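PDB 5C2V: hydrazine synthase beta subunit from Candidatus Kuenenia stuttgartiensis, which forms part of the hydrazine synthase complex, which condenses nitric oxide with ammonium to hydrazine, and may modulate hydroxylamine transport through the tunnel between the gamma and alpha active sites. Local coordinates for the interface of chains A and B and the interface of chains C and A. Numbering follows the deposited sequence. Chains: chain A, Hydrazine synthase beta subunit; chain B, Hydrazine synthase gamma subunit; chain C, Hydrazine synthase alpha subunit.

Contact 1: the interface of chains A and B. Residues chain A 316, 346-349; chain B 2-6.
An intermolecular antiparallel beta-sheet joins the subunits: A:Arg348 and A:Ile347, at the end of strand 343-348, pair with B:Arg4 and B:Val5 at the start of strand 4-10, fastening the gamma N-terminus to the beta-propeller. A:Arg348 and B:Arg4 bond in both directions through their backbones. A:Arg348 N donates to B:Arg4 O at 2.9 Å, and B:Arg4 N returns a bond to A:Arg348 O at 3.1 Å. A weaker bond runs from B:Ile6 N to A:Val346 O at 3.4 Å. Side chains pack beside this pairing. B:Val5 points CG2 at A:Val316 of strand 312-317, its tip 3.5 Å from A:Val316 CG1. The B:Ile6 CG1 branch lies between its own backbone N and carbonyl carbon (chi1 52°), and its end CD1 rests 3.8 Å from A:Val346 CG1. The B:Arg4 chain is extended from CG to NE and brings NH1 to 3.7 Å from the aliphatic A:Arg348 CG. The two guanidinium planes are 42° apart, with A:Arg348 NE and B:Arg4 NH1 separated by 5.2 Å, so the like charges do not touch. The site extends a propeller sheet of the beta subunit with a gamma strand, probably helping to hold the heterotrimer together.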
loop_
_atom_site.group_PDB
_atom_site.type_symbol
_atom_site.label_atom_id
_atom_site.label_comp_id
_atom_site.label_asym_id
_atom_site.label_seq_id
_atom_site.Cartn_x
_atom_site.Cartn_y
_atom_site.Cartn_z
ATOM N N VAL A 316 -22.285 24.978 21.734
ATOM C CA VAL A 316 -22.117 25.917 22.839
ATOM C C VAL A 316 -22.885 25.503 24.095
ATOM O O VAL A 316 -24.086 25.239 24.030
ATOM C CB VAL A 316 -22.561 27.331 22.422
ATOM C CG1 VAL A 316 -22.109 28.349 23.444
ATOM C CG2 VAL A 316 -21.996 27.677 21.052
ATOM N N VAL A 346 -27.207 33.764 26.709
ATOM C CA VAL A 346 -26.869 34.729 25.671
ATOM C C VAL A 346 -25.554 34.352 24.997
ATOM O O VAL A 346 -24.520 34.225 25.654
ATOM C CB VAL A 346 -26.761 36.155 26.242
ATOM C CG1 VAL A 346 -26.512 37.156 25.126
ATOM C CG2 VAL A 346 -28.023 36.513 27.012
ATOM N N ILE A 347 -25.602 34.175 23.682
ATOM C CA ILE A 347 -24.449 33.714 22.920
ATOM C C ILE A 347 -24.007 34.736 21.879
ATOM O O ILE A 347 -24.822 35.245 21.111
ATOM C CB ILE A 347 -24.751 32.381 22.201
ATOM C CG1 ILE A 347 -25.478 31.414 23.138
ATOM C CG2 ILE A 347 -23.473 31.762 21.654
ATOM C CD1 ILE A 347 -25.916 30.130 22.466
ATOM N N ARG A 348 -22.711 35.033 21.858
ATOM C CA ARG A 348 -22.142 35.872 20.811
ATOM C C ARG A 348 -21.789 34.993 19.618
ATOM O O ARG A 348 -20.977 34.078 19.734
ATOM C CB ARG A 348 -20.904 36.615 21.320
ATOM C CG ARG A 348 -20.216 37.487 20.279
ATOM C CD ARG A 348 -21.081 38.671 19.882
ATOM N NE ARG A 348 -20.351 39.627 19.055
ATOM C CZ ARG A 348 -20.391 39.653 17.727
ATOM N NH1 ARG A 348 -21.132 38.773 17.067
ATOM N NH2 ARG A 348 -19.693 40.560 17.058
ATOM N N THR A 349 -22.404 35.268 18.473
ATOM C CA THR A 349 -22.240 34.414 17.303
ATOM C C THR A 349 -20.955 34.719 16.540
ATOM O O THR A 349 -20.180 35.592 16.930
ATOM C CB THR A 349 -23.434 34.549 16.341
ATOM O OG1 THR A 349 -23.468 35.875 15.800
ATOM C CG2 THR A 349 -24.738 34.270 17.075
ATOM N N GLN B 2 -15.231 33.215 17.102
ATOM C CA GLN B 2 -15.725 31.944 17.617
ATOM C C GLN B 2 -16.897 32.159 18.573
ATOM O O GLN B 2 -16.809 32.967 19.500
ATOM C CB GLN B 2 -14.601 31.163 18.312
ATOM C CG GLN B 2 -13.864 31.921 19.414
ATOM C CD GLN B 2 -12.788 32.851 18.882
ATOM O OE1 GLN B 2 -12.673 33.063 17.674
ATOM N NE2 GLN B 2 -11.991 33.411 19.785
ATOM N N PRO B 3 -18.009 31.447 18.333
ATOM C CA PRO B 3 -19.215 31.531 19.166
ATOM C C PRO B 3 -18.943 31.187 20.628
ATOM O O PRO B 3 -18.294 30.181 20.913
ATOM C CB PRO B 3 -20.151 30.501 18.528
ATOM C CG PRO B 3 -19.696 30.413 17.112
ATOM C CD PRO B 3 -18.206 30.568 17.168
ATOM N N ARG B 4 -19.440 32.017 21.540
ATOM C CA ARG B 4 -19.175 31.836 22.963
ATOM C C ARG B 4 -20.297 32.405 23.831
ATOM O O ARG B 4 -21.105 33.208 23.367
ATOM C CB ARG B 4 -17.845 32.494 23.338
ATOM C CG ARG B 4 -17.882 34.015 23.308
ATOM C CD ARG B 4 -16.492 34.610 23.467
ATOM N NE ARG B 4 -16.538 36.027 23.816
ATOM C CZ ARG B 4 -16.693 37.012 22.937
ATOM N NH1 ARG B 4 -16.821 36.740 21.645
ATOM N NH2 ARG B 4 -16.722 38.273 23.349
ATOM N N VAL B 5 -20.336 31.987 25.095
ATOM C CA VAL B 5 -21.328 32.490 26.040
ATOM C C VAL B 5 -20.788 33.682 26.821
ATOM O O VAL B 5 -19.875 33.541 27.637
ATOM C CB VAL B 5 -21.768 31.406 27.046
ATOM C CG1 VAL B 5 -22.606 32.020 28.161
ATOM C CG2 VAL B 5 -22.540 30.308 26.346
ATOM N N ILE B 6 -21.348 34.857 26.556
ATOM C CA ILE B 6 -20.975 36.061 27.287
ATOM C C ILE B 6 -21.713 36.207 28.623
ATOM O O ILE B 6 -21.118 36.620 29.619
ATOM C CB ILE B 6 -21.212 37.326 26.435
ATOM C CG1 ILE B 6 -22.635 37.347 25.874
ATOM C CG2 ILE B 6 -20.200 37.397 25.300
ATOM C CD1 ILE B 6 -22.927 38.550 25.016
#

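Contact 2: the interface of chains C and A. Residues chain C 569-572; chain A 188, 212-215.
C:Asn571 runs through an extended loop past A:Trp214, whose backbone is turn-like and presents its N-H to the asparagine side chain. C:Asn571 CG stands anti to its backbone N (chi1 -164°), which sends the amide across to the beta subunit. There C:Asn571 OD1 accepts from A:Trp214 N at 3.2 Å, the donor lying in the carbonyl plane on a lone pair. The amide is turned 22° from the indole plane and lies by its pyrrole end, with C:Asn571 CG 3.8 Å from A:Trp214 CD1. C:Asn571 ND2 makes weak bonds to two side-chain oxygens, A:Glu188 OE2 at 3.4 Å and A:Asn213 OD1; the carboxylate is tilted 77° from the amide. Thus both ends of the amide are engaged, which should restrict its rotation. A:Lys212 lays its aliphatic chain beside the C:Phe569 carbonyl, and its NZ gives that O a weak bond at 3.2 Å. A:Leu215 packs both methyls against the alpha chain, CD1 3.9 Å from C:Phe569 CB and CD2 3.4 Å from C:Ile572 O. A water bridges C:Ile572 O, at 2.8 Å, and A:Trp214 O. The alpha segment, just ahead of 3-10 helix 575-579, meets the loop that follows propeller strand 203-211, with A:Glu188 contributed by the turn between strands 179-186 and 190-197.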
loop_
_atom_site.group_PDB
_atom_site.type_symbol
_atom_site.label_atom_id
_atom_site.label_comp_id
_atom_site.label_asym_id
_atom_site.label_seq_id
_atom_site.Cartn_x
_atom_site.Cartn_y
_atom_site.Cartn_z
ATOM N N PHE C 569 -26.621 2.360 12.391
ATOM C CA PHE C 569 -27.324 1.133 12.045
ATOM C C PHE C 569 -28.392 1.417 10.997
ATOM O O PHE C 569 -29.119 2.406 11.089
ATOM C CB PHE C 569 -27.955 0.500 13.286
ATOM C CG PHE C 569 -27.025 -0.394 14.056
ATOM C CD1 PHE C 569 -27.046 -1.765 13.860
ATOM C CD2 PHE C 569 -26.136 0.131 14.979
ATOM C CE1 PHE C 569 -26.197 -2.596 14.565
ATOM C CE2 PHE C 569 -25.285 -0.696 15.692
ATOM C CZ PHE C 569 -25.316 -2.062 15.483
ATOM N N LYS C 570 -28.473 0.553 9.993
ATOM C CA LYS C 570 -29.478 0.695 8.950
ATOM C C LYS C 570 -30.793 0.099 9.426
ATOM O O LYS C 570 -30.806 -0.964 10.047
ATOM C CB LYS C 570 -29.015 0.016 7.660
ATOM C CG LYS C 570 -29.964 0.185 6.487
ATOM C CD LYS C 570 -29.405 -0.469 5.235
ATOM C CE LYS C 570 -30.299 -0.218 4.034
ATOM N NZ LYS C 570 -29.757 -0.853 2.802
ATOM N N ASN C 571 -31.902 0.771 9.135
ATOM C CA ASN C 571 -33.191 0.247 9.550
ATOM C C ASN C 571 -33.586 -0.867 8.598
ATOM O O ASN C 571 -33.801 -0.640 7.407
ATOM C CB ASN C 571 -34.252 1.349 9.572
ATOM C CG ASN C 571 -35.488 0.954 10.361
ATOM O OD1 ASN C 571 -35.418 0.140 11.281
ATOM N ND2 ASN C 571 -36.628 1.535 10.003
ATOM N N ILE C 572 -33.686 -2.074 9.140
ATOM C CA ILE C 572 -33.920 -3.266 8.340
ATOM C C ILE C 572 -34.913 -4.171 9.045
ATOM O O ILE C 572 -34.771 -4.460 10.233
ATOM C CB ILE C 572 -32.614 -4.060 8.079
ATOM C CG1 ILE C 572 -31.552 -3.180 7.413
ATOM C CG2 ILE C 572 -32.892 -5.288 7.223
ATOM C CD1 ILE C 572 -30.266 -3.912 7.095
ATOM N N GLU A 188 -38.634 7.858 7.787
ATOM C CA GLU A 188 -38.017 7.416 9.035
ATOM C C GLU A 188 -37.732 8.579 9.982
ATOM O O GLU A 188 -36.608 8.750 10.449
ATOM C CB GLU A 188 -36.729 6.641 8.745
ATOM C CG GLU A 188 -36.956 5.358 7.962
ATOM C CD GLU A 188 -35.712 4.500 7.870
ATOM O OE1 GLU A 188 -34.645 4.946 8.342
ATOM O OE2 GLU A 188 -35.801 3.377 7.329
ATOM N N LYS A 212 -34.596 3.681 14.638
ATOM C CA LYS A 212 -34.672 2.433 13.908
ATOM C C LYS A 212 -35.646 1.591 14.715
ATOM O O LYS A 212 -35.302 1.047 15.765
ATOM C CB LYS A 212 -33.299 1.769 13.784
ATOM C CG LYS A 212 -32.121 2.741 13.876
ATOM C CD LYS A 212 -31.964 3.606 12.638
ATOM C CE LYS A 212 -30.800 4.577 12.795
ATOM N NZ LYS A 212 -30.497 5.304 11.531
ATOM N N ASN A 213 -36.867 1.491 14.204
ATOM C CA ASN A 213 -37.950 0.788 14.881
ATOM C C ASN A 213 -37.972 -0.712 14.622
ATOM O O ASN A 213 -38.417 -1.496 15.460
ATOM C CB ASN A 213 -39.287 1.414 14.493
ATOM C CG ASN A 213 -39.524 1.388 13.007
ATOM O OD1 ASN A 213 -39.046 2.252 12.271
ATOM N ND2 ASN A 213 -40.275 0.397 12.554
ATOM N N TRP A 214 -37.489 -1.097 13.444
ATOM C CA TRP A 214 -37.572 -2.473 12.970
ATOM C C TRP A 214 -36.407 -3.306 13.486
ATOM O O TRP A 214 -36.259 -4.474 13.127
ATOM C CB TRP A 214 -37.619 -2.522 11.440
ATOM C CG TRP A 214 -38.854 -1.900 10.852
ATOM C CD1 TRP A 214 -38.919 -0.768 10.092
ATOM C CD2 TRP A 214 -40.202 -2.368 10.989
ATOM N NE1 TRP A 214 -40.222 -0.509 9.737
ATOM C CE2 TRP A 214 -41.028 -1.476 10.277
ATOM C CE3 TRP A 214 -40.789 -3.456 11.641
ATOM C CZ2 TRP A 214 -42.411 -1.637 10.201
ATOM C CZ3 TRP A 214 -42.161 -3.615 11.564
ATOM C CH2 TRP A 214 -42.956 -2.710 10.850
ATOM N N LEU A 215 -35.582 -2.700 14.332
ATOM C CA LEU A 215 -34.390 -3.365 14.830
ATOM C C LEU A 215 -34.537 -3.663 16.313
ATOM O O LEU A 215 -35.231 -2.944 17.031
ATOM C CB LEU A 215 -33.150 -2.493 14.602
ATOM C CG LEU A 215 -32.644 -2.254 13.179
ATOM C CD1 LEU A 215 -31.368 -1.430 13.217
ATOM C CD2 LEU A 215 -32.413 -3.572 12.459
HETATM O O HOH W 1 -35.310 -6.842 11.589
#

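Contact 3: the interface of chains C and A. Residues chain C 562, 566-568; chain A 222, 303-305.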
loop_
_atom_site.group_PDB
_atom_site.type_symbol
_atom_site.label_atom_id
_atom_site.label_comp_id
_atom_site.label_asym_id
_atom_site.label_seq_id
_atom_site.Cartn_x
_atom_site.Cartn_y
_atom_site.Cartn_z
ATOM N N GLY C 562 -20.151 -0.802 8.241
ATOM C CA GLY C 562 -19.969 0.428 8.994
ATOM C C GLY C 562 -20.836 0.566 10.235
ATOM O O GLY C 562 -20.686 1.529 10.987
ATOM N N GLY C 566 -18.064 3.331 11.357
ATOM C CA GLY C 566 -18.314 4.751 11.173
ATOM C C GLY C 566 -19.728 5.171 10.823
ATOM O O GLY C 566 -19.986 6.354 10.598
ATOM N N ARG C 567 -20.648 4.218 10.790
ATOM C CA ARG C 567 -21.980 4.498 10.269
ATOM C C ARG C 567 -23.073 4.079 11.237
ATOM O O ARG C 567 -22.881 3.190 12.066
ATOM C CB ARG C 567 -22.183 3.802 8.918
ATOM C CG ARG C 567 -21.422 4.441 7.767
ATOM C CD ARG C 567 -21.678 3.722 6.450
ATOM N NE ARG C 567 -23.092 3.711 6.082
ATOM C CZ ARG C 567 -23.731 4.735 5.522
ATOM N NH1 ARG C 567 -23.086 5.865 5.267
ATOM N NH2 ARG C 567 -25.018 4.630 5.220
ATOM N N ALA C 568 -24.223 4.731 11.126
ATOM C CA ALA C 568 -25.371 4.387 11.946
ATOM C C ALA C 568 -25.979 3.074 11.473
ATOM O O ALA C 568 -25.856 2.711 10.302
ATOM C CB ALA C 568 -26.408 5.499 11.910
ATOM N N ASN A 222 -23.443 3.614 17.806
ATOM C CA ASN A 222 -23.685 3.884 16.392
ATOM C C ASN A 222 -25.147 4.202 16.092
ATOM O O ASN A 222 -25.646 3.880 15.016
ATOM C CB ASN A 222 -23.225 2.701 15.539
ATOM C CG ASN A 222 -21.715 2.641 15.392
ATOM O OD1 ASN A 222 -21.002 2.267 16.323
ATOM N ND2 ASN A 222 -21.223 2.985 14.208
ATOM N N ASP A 303 -26.398 8.553 7.312
ATOM C CA ASP A 303 -25.853 7.677 8.342
ATOM C C ASP A 303 -24.352 7.857 8.546
ATOM O O ASP A 303 -23.740 7.135 9.333
ATOM C CB ASP A 303 -26.155 6.215 8.012
ATOM C CG ASP A 303 -27.637 5.906 8.057
ATOM O OD1 ASP A 303 -28.392 6.712 8.639
ATOM O OD2 ASP A 303 -28.045 4.858 7.514
ATOM N N ASP A 304 -23.757 8.814 7.842
ATOM C CA ASP A 304 -22.338 9.087 8.026
ATOM C C ASP A 304 -22.180 9.817 9.352
ATOM O O ASP A 304 -22.738 10.896 9.548
ATOM C CB ASP A 304 -21.791 9.923 6.865
ATOM C CG ASP A 304 -20.272 10.032 6.876
ATOM O OD1 ASP A 304 -19.647 9.788 7.929
ATOM O OD2 ASP A 304 -19.701 10.371 5.818
ATOM N N LEU A 305 -21.409 9.229 10.261
ATOM C CA LEU A 305 -21.306 9.761 11.614
ATOM C C LEU A 305 -20.088 10.666 11.778
ATOM O O LEU A 305 -19.833 11.187 12.864
ATOM C CB LEU A 305 -21.273 8.616 12.630
ATOM C CG LEU A 305 -22.629 7.922 12.811
ATOM C CD1 LEU A 305 -22.572 6.838 13.878
ATOM C CD2 LEU A 305 -23.720 8.936 13.132
#
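A short antiparallel bridge pairs C:Arg567 with A:Asp304, joining the alpha loop that follows the haem-binding CXXCH motif (C:Cys556 to C:His560) and C:Tyr564, axial ligand of that haem's iron, to the beta loop between helices 295-301 and 308-311. The backbones on either side of the paired residues carry the bonds. C:Ala568 N donates to A:Asp303 O at 3.0 Å, in the carbonyl plane and on a lone pair. A:Leu305 N gives C:Gly566 O a bond of 3.2 Å that arrives nearly end-on. C:Arg567 has CG anti to its carbonyl carbon (chi1 -73°) and bends at chi3, folding the guanidinium over A:Asp303. One face of this flat C:Arg567 group is capped toward its rim by A:Asp303 CB, 3.4 Å above the plane. The carboxylate is turned 55° from the guanidinium, and the salt bridge from C:Arg567 NH2 to A:Asp303 OD2 is long at 3.8 Å, so it probably adds a general attraction more than a directed bond. The methyl of C:Ala568, CB, sits 4.0 Å from A:Asp303 CB, while A:Leu305 CD1 packs along the backbone near C:Ala568 N. From 3-10 helix 221-223, A:Asn222 reaches the C:Arg567 carbonyl. A:Asn222 ND2 donates to C:Arg567 O at 2.7 Å, with the acceptor close to the asparagine amide plane but the donor 41° out of the carbonyl plane.

Contact 2 and contact 3 are neighbours on one alpha-beta interface, their C-alpha centres about 13 Å apart, and they use consecutive residues of a single alpha loop, C:Gly566 to C:Ala568 and then C:Phe569 to C:Ile572. On the beta side, the chain from A:Lys212 to A:Asn222 also serves both. Contact 1 lies about 36 Å from contact 2 and about 30 Å from contact 3, measured between the same centres, and binds gamma instead of alpha. The beta subunit therefore meets its two partners at well-separated sites, which could fix its place between them.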